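Local coordinates for lipase aflb (Neosartorya fumigata, PDB 6IDY), which probably hydrolyses ester bonds in lipids as an alpha/beta-hydrolase lipase and binds a calcium ion, at residues N115-P120 / A142-I147; H148-F153 / D191-N196; F153-N158 / S220-S225; P162-P167 / V227-W232. All coordinates share one frame; numbering follows the deposited sequence.

Contact 1 (N115-P120 / A142-I147)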
# COMPACT_ATOMS: atom_id res chain seq x y z
N ASN A 115 15.69 -9.03 -8.20
CA ASN A 115 15.77 -10.29 -7.47
C ASN A 115 16.03 -11.44 -8.43
O ASN A 115 15.60 -11.39 -9.58
CB ASN A 115 14.49 -10.54 -6.69
CG ASN A 115 14.17 -9.45 -5.69
OD1 ASN A 115 14.75 -9.38 -4.60
ND2 ASN A 115 13.26 -8.56 -6.05
N ARG A 116 16.76 -12.46 -7.97
CA ARG A 116 17.11 -13.61 -8.80
C ARG A 116 16.29 -14.82 -8.38
O ARG A 116 16.63 -15.53 -7.42
CB ARG A 116 18.63 -13.88 -8.79
CG ARG A 116 19.48 -12.67 -9.23
CD ARG A 116 19.61 -12.55 -10.74
NE ARG A 116 20.13 -11.25 -11.15
CZ ARG A 116 19.38 -10.23 -11.57
NH1 ARG A 116 18.06 -10.35 -11.64
NH2 ARG A 116 19.95 -9.09 -11.93
N ASN A 117 15.17 -15.01 -9.07
CA ASN A 117 14.19 -16.06 -8.80
C ASN A 117 14.21 -17.14 -9.88
O ASN A 117 14.37 -16.80 -11.05
CB ASN A 117 12.78 -15.44 -8.66
CG ASN A 117 12.70 -14.39 -7.58
OD1 ASN A 117 13.12 -14.60 -6.44
ND2 ASN A 117 12.15 -13.23 -7.92
N PRO A 118 14.06 -18.43 -9.52
CA PRO A 118 14.12 -19.49 -10.54
C PRO A 118 12.92 -19.50 -11.48
O PRO A 118 11.86 -18.98 -11.14
CB PRO A 118 14.20 -20.78 -9.72
CG PRO A 118 13.52 -20.44 -8.43
CD PRO A 118 13.86 -19.00 -8.16
N SER A 119 13.09 -20.11 -12.67
CA SER A 119 12.03 -20.26 -13.66
C SER A 119 10.90 -21.12 -13.06
O SER A 119 11.20 -22.11 -12.39
CB SER A 119 12.57 -20.92 -14.92
OG SER A 119 13.04 -22.23 -14.63
N PRO A 120 9.61 -20.75 -13.23
CA PRO A 120 8.54 -21.57 -12.63
C PRO A 120 8.36 -22.90 -13.34
O PRO A 120 8.59 -23.00 -14.55
CB PRO A 120 7.29 -20.68 -12.76
CG PRO A 120 7.57 -19.81 -13.92
CD PRO A 120 9.06 -19.59 -13.97
N ALA A 142 11.65 -9.09 -16.13
CA ALA A 142 11.38 -7.87 -15.36
C ALA A 142 10.24 -8.10 -14.35
O ALA A 142 10.35 -7.63 -13.21
CB ALA A 142 11.02 -6.72 -16.30
N LEU A 143 9.17 -8.83 -14.74
CA LEU A 143 8.04 -9.15 -13.87
C LEU A 143 8.50 -10.02 -12.69
O LEU A 143 8.19 -9.71 -11.54
CB LEU A 143 6.91 -9.86 -14.65
CG LEU A 143 6.13 -9.05 -15.68
CD1 LEU A 143 5.37 -9.96 -16.61
CD2 LEU A 143 5.15 -8.08 -15.02
N ARG A 144 9.24 -11.11 -12.99
CA ARG A 144 9.74 -12.05 -11.99
C ARG A 144 10.78 -11.40 -11.06
O ARG A 144 10.79 -11.70 -9.86
CB ARG A 144 10.33 -13.30 -12.68
CG ARG A 144 10.53 -14.50 -11.75
CD ARG A 144 11.49 -15.52 -12.35
NE ARG A 144 10.99 -16.10 -13.59
CZ ARG A 144 11.75 -16.72 -14.49
NH1 ARG A 144 13.05 -16.86 -14.29
NH2 ARG A 144 11.21 -17.22 -15.59
N ALA A 145 11.65 -10.52 -11.60
CA ALA A 145 12.69 -9.84 -10.80
C ALA A 145 12.13 -8.85 -9.77
O ALA A 145 12.84 -8.50 -8.82
CB ALA A 145 13.71 -9.17 -11.71
N ALA A 146 10.86 -8.42 -9.93
CA ALA A 146 10.18 -7.51 -9.01
C ALA A 146 9.79 -8.22 -7.70
O ALA A 146 9.56 -7.56 -6.69
CB ALA A 146 8.95 -6.92 -9.67
N ILE A 147 9.74 -9.56 -7.73
CA ILE A 147 9.34 -10.37 -6.57
C ILE A 147 10.50 -10.63 -5.63
O ILE A 147 11.48 -11.25 -6.02
CB ILE A 147 8.63 -11.69 -6.99
CG1 ILE A 147 7.57 -11.46 -8.10
CG2 ILE A 147 8.03 -12.40 -5.76
CD1 ILE A 147 7.17 -12.70 -8.90
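Arg-144 loses more surface than any other residue where the loop 115-120 lies along helix 140-145 and the residues that follow it. CG stands anti to the backbone N (chi1 -164°), and a bend at chi3 (-63°) brings the guanidinium under the loop. Ser-119 CA sits over one face of it, 3.4 Å above the plane and displaced toward the rim, while Pro-120 CD approaches NH2 obliquely at 3.6 Å. At the edge, NH1 makes a weak hydrogen bond of 3.5 Å to Asn-117 O; a long, weak ion pair to Glu-140 is a second partner for the charge. The aliphatic part of the same side chain runs past Asn-117 CB, which is equidistant from CG and CD.

This places an irregular loop over a helix that leads directly into the edge strand 147-148 of an alpha/beta-hydrolase sheet, so the carbonyls meeting the loop are those of Arg-144 and Ala-145 and, from the strand that follows, Ile-147. Asn-117 uses the first and the last: its ND2 spends both protons, reaching Ile-147 O at 2.8 Å in the carbonyl plane on a lone pair, and Arg-144 O at 2.8 Å from above that carbonyl's plane. Both acceptors lie near the amide plane of Asn-117, which fixes the rotation of the group. Asn-115 reverses the count. Its backbone N (3.0 Å) and ND2 (2.8 Å) both bond to Ala-145 O, the former on a lone pair and the latter from above the carbonyl plane; its OD1 accepts a hydrogen bond from His-148 ND1.

Contact 2 (H148-F153 / D191-N196)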
# COMPACT_ATOMS: atom_id res chain seq x y z
N HIS A 148 10.36 -10.18 -4.38
CA HIS A 148 11.37 -10.45 -3.37
C HIS A 148 10.90 -11.66 -2.58
O HIS A 148 9.92 -11.57 -1.83
CB HIS A 148 11.63 -9.25 -2.45
CG HIS A 148 12.75 -9.50 -1.49
ND1 HIS A 148 14.06 -9.22 -1.82
CD2 HIS A 148 12.72 -10.07 -0.26
CE1 HIS A 148 14.78 -9.57 -0.76
NE2 HIS A 148 14.02 -10.10 0.20
N ILE A 149 11.56 -12.80 -2.80
CA ILE A 149 11.26 -14.06 -2.11
C ILE A 149 12.30 -14.23 -0.99
O ILE A 149 13.47 -14.48 -1.28
CB ILE A 149 11.22 -15.28 -3.08
CG1 ILE A 149 10.14 -15.08 -4.18
CG2 ILE A 149 10.99 -16.58 -2.30
CD1 ILE A 149 10.18 -16.09 -5.33
N PRO A 150 11.90 -14.08 0.29
CA PRO A 150 12.87 -14.25 1.38
C PRO A 150 13.43 -15.67 1.40
O PRO A 150 12.72 -16.62 1.03
CB PRO A 150 12.05 -13.94 2.64
CG PRO A 150 10.89 -13.10 2.14
CD PRO A 150 10.56 -13.74 0.83
N ALA A 151 14.70 -15.82 1.79
CA ALA A 151 15.39 -17.12 1.87
C ALA A 151 14.66 -18.12 2.79
O ALA A 151 14.88 -19.32 2.65
CB ALA A 151 16.82 -16.92 2.34
N SER A 152 13.78 -17.63 3.68
CA SER A 152 13.00 -18.45 4.60
C SER A 152 11.68 -18.97 4.00
O SER A 152 11.05 -19.82 4.63
CB SER A 152 12.73 -17.69 5.90
OG SER A 152 12.12 -16.44 5.66
N PHE A 153 11.27 -18.47 2.80
CA PHE A 153 10.03 -18.90 2.12
C PHE A 153 9.98 -20.42 1.97
O PHE A 153 10.96 -21.04 1.56
CB PHE A 153 9.87 -18.19 0.77
CG PHE A 153 8.56 -18.44 0.05
CD1 PHE A 153 7.37 -17.89 0.52
CD2 PHE A 153 8.53 -19.18 -1.12
CE1 PHE A 153 6.16 -18.13 -0.14
CE2 PHE A 153 7.32 -19.39 -1.81
CZ PHE A 153 6.14 -18.87 -1.31
N ASP A 191 3.24 -17.02 4.74
CA ASP A 191 4.61 -17.00 4.24
C ASP A 191 4.72 -15.83 3.27
O ASP A 191 4.34 -15.94 2.11
CB ASP A 191 4.93 -18.33 3.55
CG ASP A 191 6.35 -18.82 3.76
OD1 ASP A 191 7.23 -17.99 4.10
OD2 ASP A 191 6.58 -20.03 3.58
N VAL A 192 5.19 -14.69 3.78
CA VAL A 192 5.23 -13.45 3.03
C VAL A 192 6.30 -13.39 1.93
O VAL A 192 7.41 -13.92 2.07
CB VAL A 192 5.31 -12.18 3.93
CG1 VAL A 192 4.09 -12.07 4.85
CG2 VAL A 192 6.62 -12.12 4.73
N VAL A 193 5.93 -12.74 0.83
CA VAL A 193 6.78 -12.34 -0.29
C VAL A 193 6.34 -10.91 -0.58
O VAL A 193 5.19 -10.56 -0.29
CB VAL A 193 6.72 -13.25 -1.55
CG1 VAL A 193 7.29 -14.64 -1.28
CG2 VAL A 193 5.32 -13.34 -2.15
N TRP A 194 7.23 -10.07 -1.09
CA TRP A 194 6.76 -8.73 -1.41
C TRP A 194 7.15 -8.33 -2.82
O TRP A 194 8.15 -8.79 -3.37
CB TRP A 194 7.13 -7.67 -0.37
CG TRP A 194 8.57 -7.64 0.04
CD1 TRP A 194 9.57 -6.92 -0.54
CD2 TRP A 194 9.14 -8.27 1.19
NE1 TRP A 194 10.75 -7.10 0.15
CE2 TRP A 194 10.51 -7.92 1.22
CE3 TRP A 194 8.64 -9.14 2.18
CZ2 TRP A 194 11.38 -8.39 2.22
CZ3 TRP A 194 9.51 -9.61 3.16
CH2 TRP A 194 10.86 -9.23 3.17
N LEU A 195 6.29 -7.52 -3.43
CA LEU A 195 6.46 -7.10 -4.80
C LEU A 195 6.99 -5.68 -4.88
O LEU A 195 6.27 -4.74 -4.56
CB LEU A 195 5.11 -7.26 -5.51
CG LEU A 195 5.04 -6.99 -6.99
CD1 LEU A 195 5.78 -8.06 -7.80
CD2 LEU A 195 3.60 -6.93 -7.42
N ASN A 196 8.24 -5.52 -5.28
CA ASN A 196 8.79 -4.18 -5.45
C ASN A 196 8.46 -3.75 -6.87
O ASN A 196 9.14 -4.17 -7.82
CB ASN A 196 10.29 -4.15 -5.16
CG ASN A 196 10.62 -4.41 -3.72
OD1 ASN A 196 10.10 -3.76 -2.80
ND2 ASN A 196 11.50 -5.37 -3.48
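The backbones of His-148 and Trp-194 form an antiparallel hydrogen-bonded pair: His-148 N reaches Trp-194 O at 2.8 Å, nearly along the C=O axis, and Trp-194 N returns a bond to His-148 O at 3.2 Å. On the sheet face carrying these two side chains, the rings are nearly parallel (13°) but slid apart, with the imidazole and pyrrole centroids separated by 4.7 Å. What touches is His-148 CD2, 3.0 Å above the indole plane and offset toward its rim, near CZ2, and His-148 CB, which makes a CH-pi contact 3.8 Å from the pyrrole centroid. Pro-150 CG extends the cover obliquely at Trp-194 CZ3.

Away from the His-148/Trp-194 pair, Val-193 CG1 lies over one face of Phe-153, 3.7 Å above the plane and offset toward the rim. Asp-191 O meets that ring at its edge.

Polar partners in a second shell hold the pieces in place. His-148 ND1 bonds to Asn-115 OD1, Trp-194 NE1 to Leu-110 O, and Asp-191 OD2 accepts from Gly-154 N. Strand 190-195 is bonded on its other flank to strand 161-166, so 147-148 is the outermost, antiparallel strand beside an otherwise parallel sheet, as near the edge of the alpha/beta-hydrolase fold.

Contact 3 (F153-N158 / S220-S225)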
# COMPACT_ATOMS: atom_id res chain seq x y z
N PHE A 153 11.27 -18.47 2.80
CA PHE A 153 10.03 -18.90 2.12
C PHE A 153 9.98 -20.42 1.97
O PHE A 153 10.96 -21.04 1.56
CB PHE A 153 9.87 -18.19 0.77
CG PHE A 153 8.56 -18.44 0.05
CD1 PHE A 153 7.37 -17.89 0.52
CD2 PHE A 153 8.53 -19.18 -1.12
CE1 PHE A 153 6.16 -18.13 -0.14
CE2 PHE A 153 7.32 -19.39 -1.81
CZ PHE A 153 6.14 -18.87 -1.31
N GLY A 154 8.85 -21.00 2.39
CA GLY A 154 8.64 -22.44 2.44
C GLY A 154 7.97 -23.11 1.26
O GLY A 154 7.71 -24.32 1.32
N TYR A 155 7.64 -22.35 0.20
CA TYR A 155 7.05 -22.85 -1.06
C TYR A 155 5.80 -23.73 -0.86
O TYR A 155 5.60 -24.69 -1.60
CB TYR A 155 8.14 -23.58 -1.89
CG TYR A 155 9.27 -22.67 -2.34
CD1 TYR A 155 10.38 -22.46 -1.53
CD2 TYR A 155 9.20 -22.01 -3.55
CE1 TYR A 155 11.40 -21.59 -1.92
CE2 TYR A 155 10.23 -21.15 -3.96
CZ TYR A 155 11.32 -20.94 -3.14
OH TYR A 155 12.32 -20.09 -3.55
N GLY A 156 4.98 -23.39 0.15
CA GLY A 156 3.76 -24.11 0.51
C GLY A 156 3.94 -25.56 0.91
O GLY A 156 3.03 -26.37 0.70
N LYS A 157 5.11 -25.91 1.48
CA LYS A 157 5.46 -27.28 1.92
C LYS A 157 5.41 -27.43 3.45
O LYS A 157 5.54 -28.55 3.96
CB LYS A 157 6.87 -27.66 1.41
CG LYS A 157 7.01 -27.72 -0.10
CD LYS A 157 8.47 -27.86 -0.50
CE LYS A 157 8.72 -27.48 -1.94
NZ LYS A 157 10.17 -27.35 -2.24
N ASN A 158 5.21 -26.31 4.17
CA ASN A 158 5.21 -26.23 5.63
C ASN A 158 3.85 -25.87 6.28
O ASN A 158 3.80 -25.60 7.48
CB ASN A 158 6.29 -25.22 6.07
CG ASN A 158 6.26 -23.88 5.34
OD1 ASN A 158 5.32 -23.54 4.61
ND2 ASN A 158 7.32 -23.10 5.51
N SER A 220 1.94 -18.87 -6.97
CA SER A 220 1.06 -20.04 -6.93
C SER A 220 1.73 -21.26 -7.57
O SER A 220 1.64 -22.36 -7.02
CB SER A 220 -0.28 -19.75 -7.60
OG SER A 220 -1.15 -20.86 -7.51
N ALA A 221 2.43 -21.06 -8.71
CA ALA A 221 3.12 -22.12 -9.45
C ALA A 221 4.27 -22.77 -8.67
O ALA A 221 4.28 -23.99 -8.55
CB ALA A 221 3.62 -21.61 -10.79
N ILE A 222 5.21 -21.95 -8.14
CA ILE A 222 6.38 -22.43 -7.38
C ILE A 222 6.01 -23.08 -6.04
O ILE A 222 6.77 -23.90 -5.52
CB ILE A 222 7.46 -21.32 -7.17
CG1 ILE A 222 6.91 -20.11 -6.36
CG2 ILE A 222 8.10 -20.89 -8.51
CD1 ILE A 222 7.95 -19.17 -5.78
N SER A 223 4.86 -22.69 -5.48
CA SER A 223 4.36 -23.19 -4.20
C SER A 223 3.37 -24.34 -4.36
O SER A 223 3.06 -24.99 -3.36
CB SER A 223 3.68 -22.07 -3.43
OG SER A 223 4.50 -20.91 -3.37
N GLU A 224 2.83 -24.54 -5.60
CA GLU A 224 1.79 -25.54 -5.92
C GLU A 224 0.64 -25.35 -4.92
O GLU A 224 0.20 -26.29 -4.25
CB GLU A 224 2.35 -26.98 -5.87
CG GLU A 224 3.48 -27.25 -6.84
CD GLU A 224 3.79 -28.73 -7.02
OE1 GLU A 224 4.05 -29.42 -6.01
OE2 GLU A 224 3.78 -29.19 -8.19
N SER A 225 0.24 -24.09 -4.74
CA SER A 225 -0.74 -23.73 -3.73
C SER A 225 -1.47 -22.48 -4.12
O SER A 225 -0.97 -21.69 -4.91
CB SER A 225 -0.00 -23.46 -2.41
OG SER A 225 -0.86 -23.03 -1.36
O HOH W 1 1.78 -27.30 -1.75
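Tyr-155 and Phe-153 meet edge-to-face, and this T-shaped pair turns its flank to the end of helix 205-223. Phe-153 CD2 stands over the centre of the tyrosine ring, 3.6 Å above its plane. Into the angle between the rings comes the tip of Ile-222, whose CG1 takes the crowded position between the backbone N and carbonyl carbon (chi1 61°). Its CD1 is 3.5 Å from Tyr-155 CE2 and 4.0 Å from Phe-153 CE2, and the isoleucine side chain crosses both obliquely. Ser-223 meets the phenylalanine differently: OG lies near the ring plane at its edge, 3.3 Å from CZ, and is itself hydrogen-bonded to Ile-219 O one turn back.

Backbone meets backbone alongside these groups. Ser-223 CA directs a CA-H...O contact of 3.2 Å at Tyr-155 O. A water donates to Gly-156 O at 2.9 Å and to Ser-223 O at 3.1 Å, but more acceptors surround it than it has protons, so it cannot donate to all of them at the same time.

Two turns thus face each other: a type I' beta turn from Gly-154 to Lys-157, closed by Lys-157 N to Gly-154 O, and a Schellman motif, in which Glu-224 has positive phi, Ser-225 N bonds to Ser-220 O, and a weak bond links Glu-224 N to Ala-221 O, ending the helix just before strand 227-232.

Contact 4 (P162-P167 / V227-W232)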
# COMPACT_ATOMS: atom_id res chain seq x y z
N PRO A 162 1.25 -18.89 1.18
CA PRO A 162 2.03 -17.77 0.64
C PRO A 162 1.18 -16.51 0.56
O PRO A 162 0.03 -16.56 0.14
CB PRO A 162 2.45 -18.27 -0.75
CG PRO A 162 2.26 -19.78 -0.71
CD PRO A 162 1.05 -19.95 0.17
N VAL A 163 1.72 -15.38 1.05
CA VAL A 163 1.02 -14.09 1.06
C VAL A 163 1.85 -13.06 0.29
O VAL A 163 2.99 -12.78 0.67
CB VAL A 163 0.63 -13.61 2.49
CG1 VAL A 163 -0.06 -12.25 2.46
CG2 VAL A 163 -0.26 -14.63 3.20
N ILE A 164 1.27 -12.52 -0.79
CA ILE A 164 1.93 -11.51 -1.61
C ILE A 164 1.60 -10.14 -1.05
O ILE A 164 0.43 -9.76 -1.02
CB ILE A 164 1.56 -11.64 -3.12
CG1 ILE A 164 1.86 -13.07 -3.64
CG2 ILE A 164 2.28 -10.56 -3.95
CD1 ILE A 164 1.11 -13.45 -4.85
N LEU A 165 2.64 -9.41 -0.63
CA LEU A 165 2.50 -8.06 -0.09
C LEU A 165 2.68 -7.06 -1.23
O LEU A 165 3.76 -6.97 -1.81
CB LEU A 165 3.50 -7.81 1.05
CG LEU A 165 3.50 -8.81 2.21
CD1 LEU A 165 4.60 -8.47 3.19
CD2 LEU A 165 2.13 -8.86 2.92
N VAL A 166 1.58 -6.37 -1.59
CA VAL A 166 1.54 -5.42 -2.70
C VAL A 166 1.68 -3.99 -2.15
O VAL A 166 0.92 -3.60 -1.27
CB VAL A 166 0.28 -5.61 -3.60
CG1 VAL A 166 0.30 -4.67 -4.80
CG2 VAL A 166 0.16 -7.06 -4.08
N PRO A 167 2.66 -3.20 -2.65
CA PRO A 167 2.88 -1.86 -2.09
C PRO A 167 1.88 -0.82 -2.56
O PRO A 167 1.10 -1.07 -3.48
CB PRO A 167 4.28 -1.52 -2.60
CG PRO A 167 4.35 -2.20 -3.92
CD PRO A 167 3.65 -3.51 -3.70
N VAL A 227 -2.87 -18.76 -3.01
CA VAL A 227 -2.20 -17.72 -2.24
C VAL A 227 -3.21 -16.73 -1.69
O VAL A 227 -4.40 -16.79 -2.00
CB VAL A 227 -1.11 -16.99 -3.11
CG1 VAL A 227 -0.06 -17.96 -3.64
CG2 VAL A 227 -1.74 -16.18 -4.25
N ALA A 228 -2.70 -15.79 -0.91
CA ALA A 228 -3.42 -14.65 -0.40
C ALA A 228 -2.64 -13.42 -0.83
O ALA A 228 -1.43 -13.50 -1.07
CB ALA A 228 -3.52 -14.71 1.10
N VAL A 229 -3.33 -12.31 -1.00
CA VAL A 229 -2.73 -11.03 -1.37
C VAL A 229 -3.10 -10.04 -0.27
O VAL A 229 -4.27 -9.94 0.09
CB VAL A 229 -3.20 -10.52 -2.76
CG1 VAL A 229 -2.66 -9.13 -3.05
CG2 VAL A 229 -2.82 -11.49 -3.89
N LEU A 230 -2.11 -9.30 0.25
CA LEU A 230 -2.36 -8.22 1.19
C LEU A 230 -1.81 -6.97 0.52
O LEU A 230 -0.63 -6.93 0.17
CB LEU A 230 -1.74 -8.45 2.58
CG LEU A 230 -2.23 -7.49 3.68
CD1 LEU A 230 -2.28 -8.19 5.01
CD2 LEU A 230 -1.34 -6.25 3.77
N SER A 231 -2.67 -5.99 0.30
CA SER A 231 -2.28 -4.77 -0.38
C SER A 231 -2.46 -3.53 0.49
O SER A 231 -3.20 -3.56 1.47
CB SER A 231 -3.05 -4.63 -1.69
OG SER A 231 -4.38 -4.18 -1.47
N TRP A 232 -1.76 -2.45 0.13
CA TRP A 232 -1.86 -1.15 0.78
C TRP A 232 -2.08 -0.09 -0.28
O TRP A 232 -1.43 -0.15 -1.33
CB TRP A 232 -0.62 -0.81 1.63
CG TRP A 232 -0.69 0.56 2.26
CD1 TRP A 232 -1.68 1.03 3.09
CD2 TRP A 232 0.23 1.64 2.08
NE1 TRP A 232 -1.42 2.34 3.42
CE2 TRP A 232 -0.26 2.75 2.82
CE3 TRP A 232 1.44 1.79 1.38
CZ2 TRP A 232 0.42 3.97 2.88
CZ3 TRP A 232 2.11 3.00 1.43
CH2 TRP A 232 1.60 4.08 2.19
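Val-166 O is gripped twice: by Trp-232 N at 3.2 Å, a bent bond (142° at the hydrogen) lying in the carbonyl plane, and by the hydroxyl of Tyr-177 from helix 173-178. A weaker CA-H...O contact from Ser-231 CA adds to these. The carbonyl closes a ladder between two neighbouring parallel strands, 162-166 and 227-232, in the central sheet of an alpha/beta-hydrolase fold. Four straighter bonds precede it, alternating in direction from Ala-228 N to Pro-162 O (3.0 Å) up to Val-166 N to Leu-230 O (2.9 Å). The short segments' axes run 24° apart, and every residue of the contact is buried.

On the face bearing Val-163 and Leu-165, Val-163 CG2 packs on Ala-228 CB at 3.9 Å, and Leu-165 lies side by side with Leu-230, CD2 against CB. The face bearing Ile-164 and Val-166 packs toward helix 205-223, Val-166 on Val-212. Strand 227-232 leads into helix 235-245 through the kind of tight strand-to-helix turn that generally carries the nucleophilic serine in this family. Near that end Trp-232 NE1 bonds to His-361 O. On the face toward Val-212, the Val-166 side chain crosses that of Val-229 obliquely, its CG2, anti to its own carbonyl carbon, coming within 3.6 Å of Val-229 CG1.

In the fold
Contacts 2 and 4 share one sheet: their centres are 10 Å apart, and Val-193 O bonds to Leu-165 N (2.8 Å), which joins strands 190-195 and 161-166; with the pairings inside contacts 2 and 4 this gives the order 147-148, 190-195, 161-166, 227-232. Contact 1 precedes contact 2 along the chain and is tied to it by Ala-146 O with Asn-196 N (2.8 Å), while its nearest atoms stay about 6 Å from contact 4. Contact 3 shares Phe-153 with contact 2 and meets contact 4 through Pro-162, at the end of the strands where helix 205-223 turns into 227-232. Beyond contact 4 lies the calcium bound by Asp-255, Ala-377, His-380 and Gly-382, about 8 Å from the side chain of Ala-228.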